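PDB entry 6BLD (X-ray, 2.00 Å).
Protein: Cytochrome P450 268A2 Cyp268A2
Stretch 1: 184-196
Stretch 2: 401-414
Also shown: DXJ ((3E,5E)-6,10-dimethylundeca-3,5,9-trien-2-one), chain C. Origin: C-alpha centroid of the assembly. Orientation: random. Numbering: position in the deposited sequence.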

# COMPACT_ATOMS: atom_id res chain seq x y z
N ALA A 184 -3.92 9.21 -7.79
CA ALA A 184 -3.42 8.40 -6.69
C ALA A 184 -2.35 7.43 -7.16
O ALA A 184 -1.33 7.23 -6.48
N ASP A 185 -2.55 6.82 -8.33
CA ASP A 185 -1.56 5.91 -8.88
C ASP A 185 -0.28 6.64 -9.28
O ASP A 185 0.81 6.05 -9.22
N ALA A 186 -0.39 7.91 -9.68
CA ALA A 186 0.79 8.67 -10.07
C ALA A 186 1.73 8.91 -8.89
O ALA A 186 2.96 8.94 -9.08
N LEU A 187 1.19 9.09 -7.69
CA LEU A 187 1.99 9.50 -6.54
C LEU A 187 2.92 8.40 -6.04
O LEU A 187 3.75 8.67 -5.17
N VAL A 188 2.80 7.18 -6.55
CA VAL A 188 3.70 6.09 -6.20
C VAL A 188 4.48 5.59 -7.41
O VAL A 188 5.18 4.58 -7.31
N SER A 189 4.37 6.27 -8.55
CA SER A 189 5.01 5.85 -9.79
C SER A 189 6.09 6.82 -10.24
O SER A 189 6.33 6.97 -11.44
N TRP A 190 6.76 7.49 -9.30
CA TRP A 190 7.75 8.50 -9.65
C TRP A 190 9.04 7.91 -10.21
O TRP A 190 9.86 8.65 -10.75
N ALA A 191 9.24 6.60 -10.07
CA ALA A 191 10.42 5.93 -10.61
C ALA A 191 10.10 5.12 -11.87
O ALA A 191 10.94 4.32 -12.30
N ASP A 192 8.92 5.31 -12.45
CA ASP A 192 8.49 4.54 -13.61
C ASP A 192 8.71 5.36 -14.88
O ASP A 192 7.94 6.31 -15.12
N PRO A 193 9.71 5.05 -15.70
CA PRO A 193 9.87 5.78 -16.97
C PRO A 193 8.69 5.60 -17.91
O PRO A 193 8.40 6.51 -18.70
N ARG A 194 8.01 4.46 -17.86
CA ARG A 194 6.82 4.26 -18.67
C ARG A 194 5.67 5.15 -18.24
O ARG A 194 4.77 5.41 -19.04
N TYR A 195 5.68 5.63 -17.00
CA TYR A 195 4.65 6.56 -16.54
C TYR A 195 5.06 8.02 -16.74
O TYR A 195 4.24 8.83 -17.19
N LEU A 196 6.30 8.36 -16.40
CA LEU A 196 6.75 9.74 -16.56
C LEU A 196 6.81 10.13 -18.03
O LEU A 196 6.44 11.25 -18.40
N PRO A 401 2.56 -9.62 -17.17
CA PRO A 401 2.46 -8.36 -16.44
C PRO A 401 3.64 -7.44 -16.72
O PRO A 401 4.76 -7.89 -16.99
N VAL A 402 3.38 -6.15 -16.65
CA VAL A 402 4.40 -5.11 -16.77
C VAL A 402 4.56 -4.50 -15.39
O VAL A 402 3.70 -3.73 -14.93
N TYR A 403 5.65 -4.85 -14.71
CA TYR A 403 5.87 -4.39 -13.34
C TYR A 403 6.44 -2.98 -13.32
O TYR A 403 7.24 -2.61 -14.19
N VAL A 404 6.03 -2.20 -12.33
CA VAL A 404 6.43 -0.81 -12.21
C VAL A 404 7.72 -0.75 -11.40
O VAL A 404 7.75 -1.25 -10.27
N PRO A 405 8.80 -0.17 -11.94
CA PRO A 405 10.02 -0.01 -11.14
C PRO A 405 9.82 1.00 -10.02
O PRO A 405 9.14 2.01 -10.19
N GLY A 406 10.42 0.72 -8.88
CA GLY A 406 10.29 1.58 -7.73
C GLY A 406 10.60 0.84 -6.45
O GLY A 406 10.74 -0.38 -6.42
N ASN A 407 10.71 1.62 -5.37
CA ASN A 407 11.11 1.10 -4.07
C ASN A 407 10.01 1.22 -3.02
O ASN A 407 10.28 1.02 -1.83
N PHE A 408 8.79 1.56 -3.42
CA PHE A 408 7.69 1.75 -2.47
C PHE A 408 6.57 0.75 -2.69
O PHE A 408 6.22 0.01 -1.76
N VAL A 409 5.98 0.71 -3.88
CA VAL A 409 4.81 -0.12 -4.16
C VAL A 409 5.19 -1.17 -5.19
O VAL A 409 5.81 -0.86 -6.21
N HIS A 410 4.81 -2.42 -4.91
CA HIS A 410 4.96 -3.54 -5.85
C HIS A 410 3.77 -3.49 -6.80
O HIS A 410 2.69 -4.00 -6.51
N ALA A 411 3.96 -2.85 -7.95
CA ALA A 411 2.86 -2.48 -8.83
C ALA A 411 2.99 -3.14 -10.19
O ALA A 411 4.09 -3.41 -10.68
N ILE A 412 1.84 -3.38 -10.82
CA ILE A 412 1.75 -3.86 -12.19
C ILE A 412 1.14 -2.75 -13.03
O ILE A 412 -0.01 -2.35 -12.81
N ARG A 413 1.92 -2.24 -13.98
CA ARG A 413 1.44 -1.15 -14.83
C ARG A 413 0.28 -1.61 -15.71
O ARG A 413 -0.78 -0.98 -15.75
N SER A 414 0.47 -2.72 -16.43
CA SER A 414 -0.57 -3.27 -17.28
C SER A 414 -0.38 -4.78 -17.36
O SER A 414 0.71 -5.30 -17.13

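The two stretches meet along a contact that buries 657 Å² in total, and its shape changes from a charged hollow at one side to an apolar, ligand-facing pocket at the other. The largest single contribution comes from Arg-413, whose CA-to-CB bond points toward stretch 1. With chi1 in t and both chi2 and chi3 in p, the chain curls so that its guanidinium enters a hollow lined by Asp-185, Ser-189, Asp-192 and Tyr-195. The three polar partners lie at the guanidinium edge, near its plane, where the N-H groups can be met directly. Asp-185, a t rotamer that leaves its backbone sideways but brings its end nearer, forms a salt bridge through OD2 to Arg-413 NH1 at 2.7 Å. Asp-192, also t, places OD2 3.1 Å from Arg-413 NH2 in a second salt bridge, and Arg-413 NE donates to the same Asp-192 OD2 at 3.1 Å, so this oxygen receives two bonds. Between the carboxylates, Ser-189 OG accepts from Arg-413 NH2 at 3.1 Å and donates to Asp-185 O at 2.6 Å, which suits its m rotamer. Tyr-195 (t) covers one face of the guanidinium, with its CD1 3.8 Å from Arg-413 CZ.

Asp-192 serves its own stretch as well: OD1 accepts a weak capping bond from Arg-194 N at 3.0 Å, at the start of the helix. Its carboxylate also abuts stretch 2, OD2 lying 3.6 Å from Val-404 CG1. Here the backbones run close, and the ring of Pro-405 fills the step formed by Ala-191, Asp-192 and Pro-193; its CG is 3.4 Å from Ala-191 O and 3.7 Å from Pro-193 CD. Farther out, Arg-194 lays its guanidinium against Val-402, whose CG1 sits over one face.

The backbones come close at Ala-191 and Gly-406, where Ala-191 CB lies 4.0 Å from Gly-406 CA. The backbone angles of Gly-406 by themselves call for glycine, since a CB would be jammed against the preceding carbonyl oxygen.

Beyond this point Val-188 (m) forms the bump that projects toward stretch 2. It rests against Phe-408 and Val-409 together, both t: its CG1 is 3.9 Å from Phe-408 CD2, and its CB is 3.9 Å from Val-409 CG2. Trp-190 (p) starts away from stretch 2, yet its ring reaches back, placing CH2 4.0 Å from Phe-408 CB. The bound trienone lies beside this cluster, with its C04 3.9 Å from Phe-408 CZ and its C13 3.3 Å from Leu-187 O.

Waters fill gaps that side chains leave near the backbone. Water 3 donates to Val-188 O (3.2 Å) and Pro-405 O (2.8 Å) and accepts from Ala-191 N (2.9 Å), while water 1 joins Val-188 O at 3.2 Å to Val-409 N at 2.8 Å. Val-188 O is thus a shared anchor for solvent linking the two stretches.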

# COMPACT_ATOMS: atom_id res chain seq x y z
CB ALA A 184 -4.57 7.65 -6.02
CB ASP A 185 -2.15 5.17 -10.08
CG ASP A 185 -1.17 4.22 -10.73
OD1 ASP A 185 -0.88 3.16 -10.14
OD2 ASP A 185 -0.69 4.53 -11.85
CB ALA A 186 0.37 10.01 -10.67
CB LEU A 187 1.08 9.97 -5.41
CG LEU A 187 0.27 11.22 -5.75
CD1 LEU A 187 -0.54 11.70 -4.56
CD2 LEU A 187 1.19 12.32 -6.26
CB VAL A 188 2.95 4.93 -5.51
CG1 VAL A 188 2.20 5.44 -4.29
CG2 VAL A 188 2.00 4.27 -6.49
CB SER A 189 3.97 5.66 -10.89
OG SER A 189 2.82 4.99 -10.40
CB TRP A 190 8.06 9.39 -8.44
CG TRP A 190 8.78 8.69 -7.33
CD1 TRP A 190 10.13 8.45 -7.24
CD2 TRP A 190 8.21 8.17 -6.12
NE1 TRP A 190 10.42 7.80 -6.07
CE2 TRP A 190 9.26 7.62 -5.36
CE3 TRP A 190 6.91 8.12 -5.61
CZ2 TRP A 190 9.05 7.02 -4.12
CZ3 TRP A 190 6.70 7.52 -4.38
CH2 TRP A 190 7.76 6.98 -3.65
CB ALA A 191 11.05 5.03 -9.55
CB ASP A 192 7.02 4.15 -13.47
CG ASP A 192 6.56 3.19 -14.56
OD1 ASP A 192 7.39 2.78 -15.40
OD2 ASP A 192 5.36 2.83 -14.56
CB PRO A 193 11.16 5.19 -17.56
CG PRO A 193 11.87 4.56 -16.40
CD PRO A 193 10.78 4.06 -15.49
CB ARG A 194 6.39 2.79 -18.63
CG ARG A 194 6.64 2.03 -19.91
CD ARG A 194 6.28 0.56 -19.76
NE ARG A 194 7.08 -0.30 -20.63
CZ ARG A 194 8.33 -0.67 -20.35
NH1 ARG A 194 8.92 -0.26 -19.24
NH2 ARG A 194 8.99 -1.46 -21.20
CB TYR A 195 4.32 6.32 -15.07
CG TYR A 195 3.08 7.07 -14.64
CD1 TYR A 195 1.82 6.55 -14.88
CD2 TYR A 195 3.17 8.30 -14.01
CE1 TYR A 195 0.68 7.23 -14.50
CE2 TYR A 195 2.04 9.00 -13.63
CZ TYR A 195 0.80 8.45 -13.88
OH TYR A 195 -0.34 9.13 -13.51
CB LEU A 196 8.12 9.93 -15.90
CG LEU A 196 8.18 9.68 -14.39
CD1 LEU A 196 9.58 9.97 -13.87
CD2 LEU A 196 7.15 10.53 -13.66
CB PRO A 401 2.44 -8.80 -14.97
CG PRO A 401 2.45 -10.32 -14.98
CD PRO A 401 3.01 -10.72 -16.31
CB VAL A 402 4.03 -4.05 -17.82
CG1 VAL A 402 5.10 -2.97 -17.87
CG2 VAL A 402 3.85 -4.70 -19.18
CB TYR A 403 6.79 -5.36 -12.61
CG TYR A 403 6.17 -6.71 -12.34
CD1 TYR A 403 5.30 -6.90 -11.27
CD2 TYR A 403 6.43 -7.79 -13.17
CE1 TYR A 403 4.73 -8.13 -11.03
CE2 TYR A 403 5.86 -9.03 -12.94
CZ TYR A 403 5.01 -9.19 -11.87
OH TYR A 403 4.43 -10.42 -11.63
CB VAL A 404 5.33 0.03 -11.54
CG1 VAL A 404 5.84 1.44 -11.24
CG2 VAL A 404 4.08 0.07 -12.41
CB PRO A 405 11.06 0.47 -12.16
CG PRO A 405 10.25 1.10 -13.25
CD PRO A 405 8.96 0.33 -13.31
CB ASN A 407 12.38 1.82 -3.58
CG ASN A 407 12.23 3.33 -3.56
OD1 ASN A 407 11.27 3.87 -3.01
ND2 ASN A 407 13.19 4.03 -4.16
CB PHE A 408 7.17 3.19 -2.56
CG PHE A 408 6.10 3.52 -1.55
CD1 PHE A 408 6.08 2.91 -0.31
CD2 PHE A 408 5.11 4.45 -1.84
CE1 PHE A 408 5.10 3.21 0.62
CE2 PHE A 408 4.13 4.76 -0.92
CZ PHE A 408 4.12 4.13 0.31
CB VAL A 409 3.62 0.73 -4.65
CG1 VAL A 409 2.50 -0.16 -5.17
CG2 VAL A 409 3.11 1.62 -3.52
CB HIS A 410 5.02 -4.86 -5.10
CG HIS A 410 5.35 -6.04 -5.96
ND1 HIS A 410 4.86 -7.31 -5.70
CD2 HIS A 410 6.11 -6.16 -7.07
CE1 HIS A 410 5.31 -8.15 -6.61
NE2 HIS A 410 6.08 -7.47 -7.46
CB ALA A 411 2.77 -0.96 -8.99
CB ILE A 412 0.92 -5.15 -12.29
CG1 ILE A 412 1.65 -6.32 -11.63
CG2 ILE A 412 0.61 -5.47 -13.74
CD1 ILE A 412 0.83 -7.59 -11.55
CB ARG A 413 2.58 -0.60 -15.68
CG ARG A 413 2.16 0.48 -16.67
CD ARG A 413 1.51 1.66 -15.97
NE ARG A 413 2.38 2.23 -14.95
CZ ARG A 413 1.93 2.90 -13.88
NH1 ARG A 413 0.63 3.07 -13.70
NH2 ARG A 413 2.79 3.38 -13.00
CB SER A 414 -0.54 -2.64 -18.68
OG SER A 414 0.70 -2.88 -19.32
C10 DXJ C . 2.43 9.66 -1.14
C13 DXJ C . 4.82 11.38 -3.60
C01 DXJ C . -0.23 2.58 2.88
C02 DXJ C . 0.04 3.61 1.79
C03 DXJ C . 0.03 4.90 2.08
C04 DXJ C . 0.32 3.15 0.36
C05 DXJ C . 0.29 5.95 1.01
C06 DXJ C . 1.31 6.99 1.46
C07 DXJ C . 1.35 8.22 0.56
C08 DXJ C . 2.38 8.43 -0.23
C09 DXJ C . 0.19 9.21 0.58
C11 DXJ C . 3.56 9.99 -1.73
C12 DXJ C . 3.64 11.22 -2.64
O14 DXJ C . 2.79 12.04 -2.59
O HOH W 1 7.02 2.49 -5.80
O HOH W 2 4.69 1.85 -7.97
O HOH W 3 7.81 4.22 -9.17
O HOH W 4 6.65 0.15 -16.24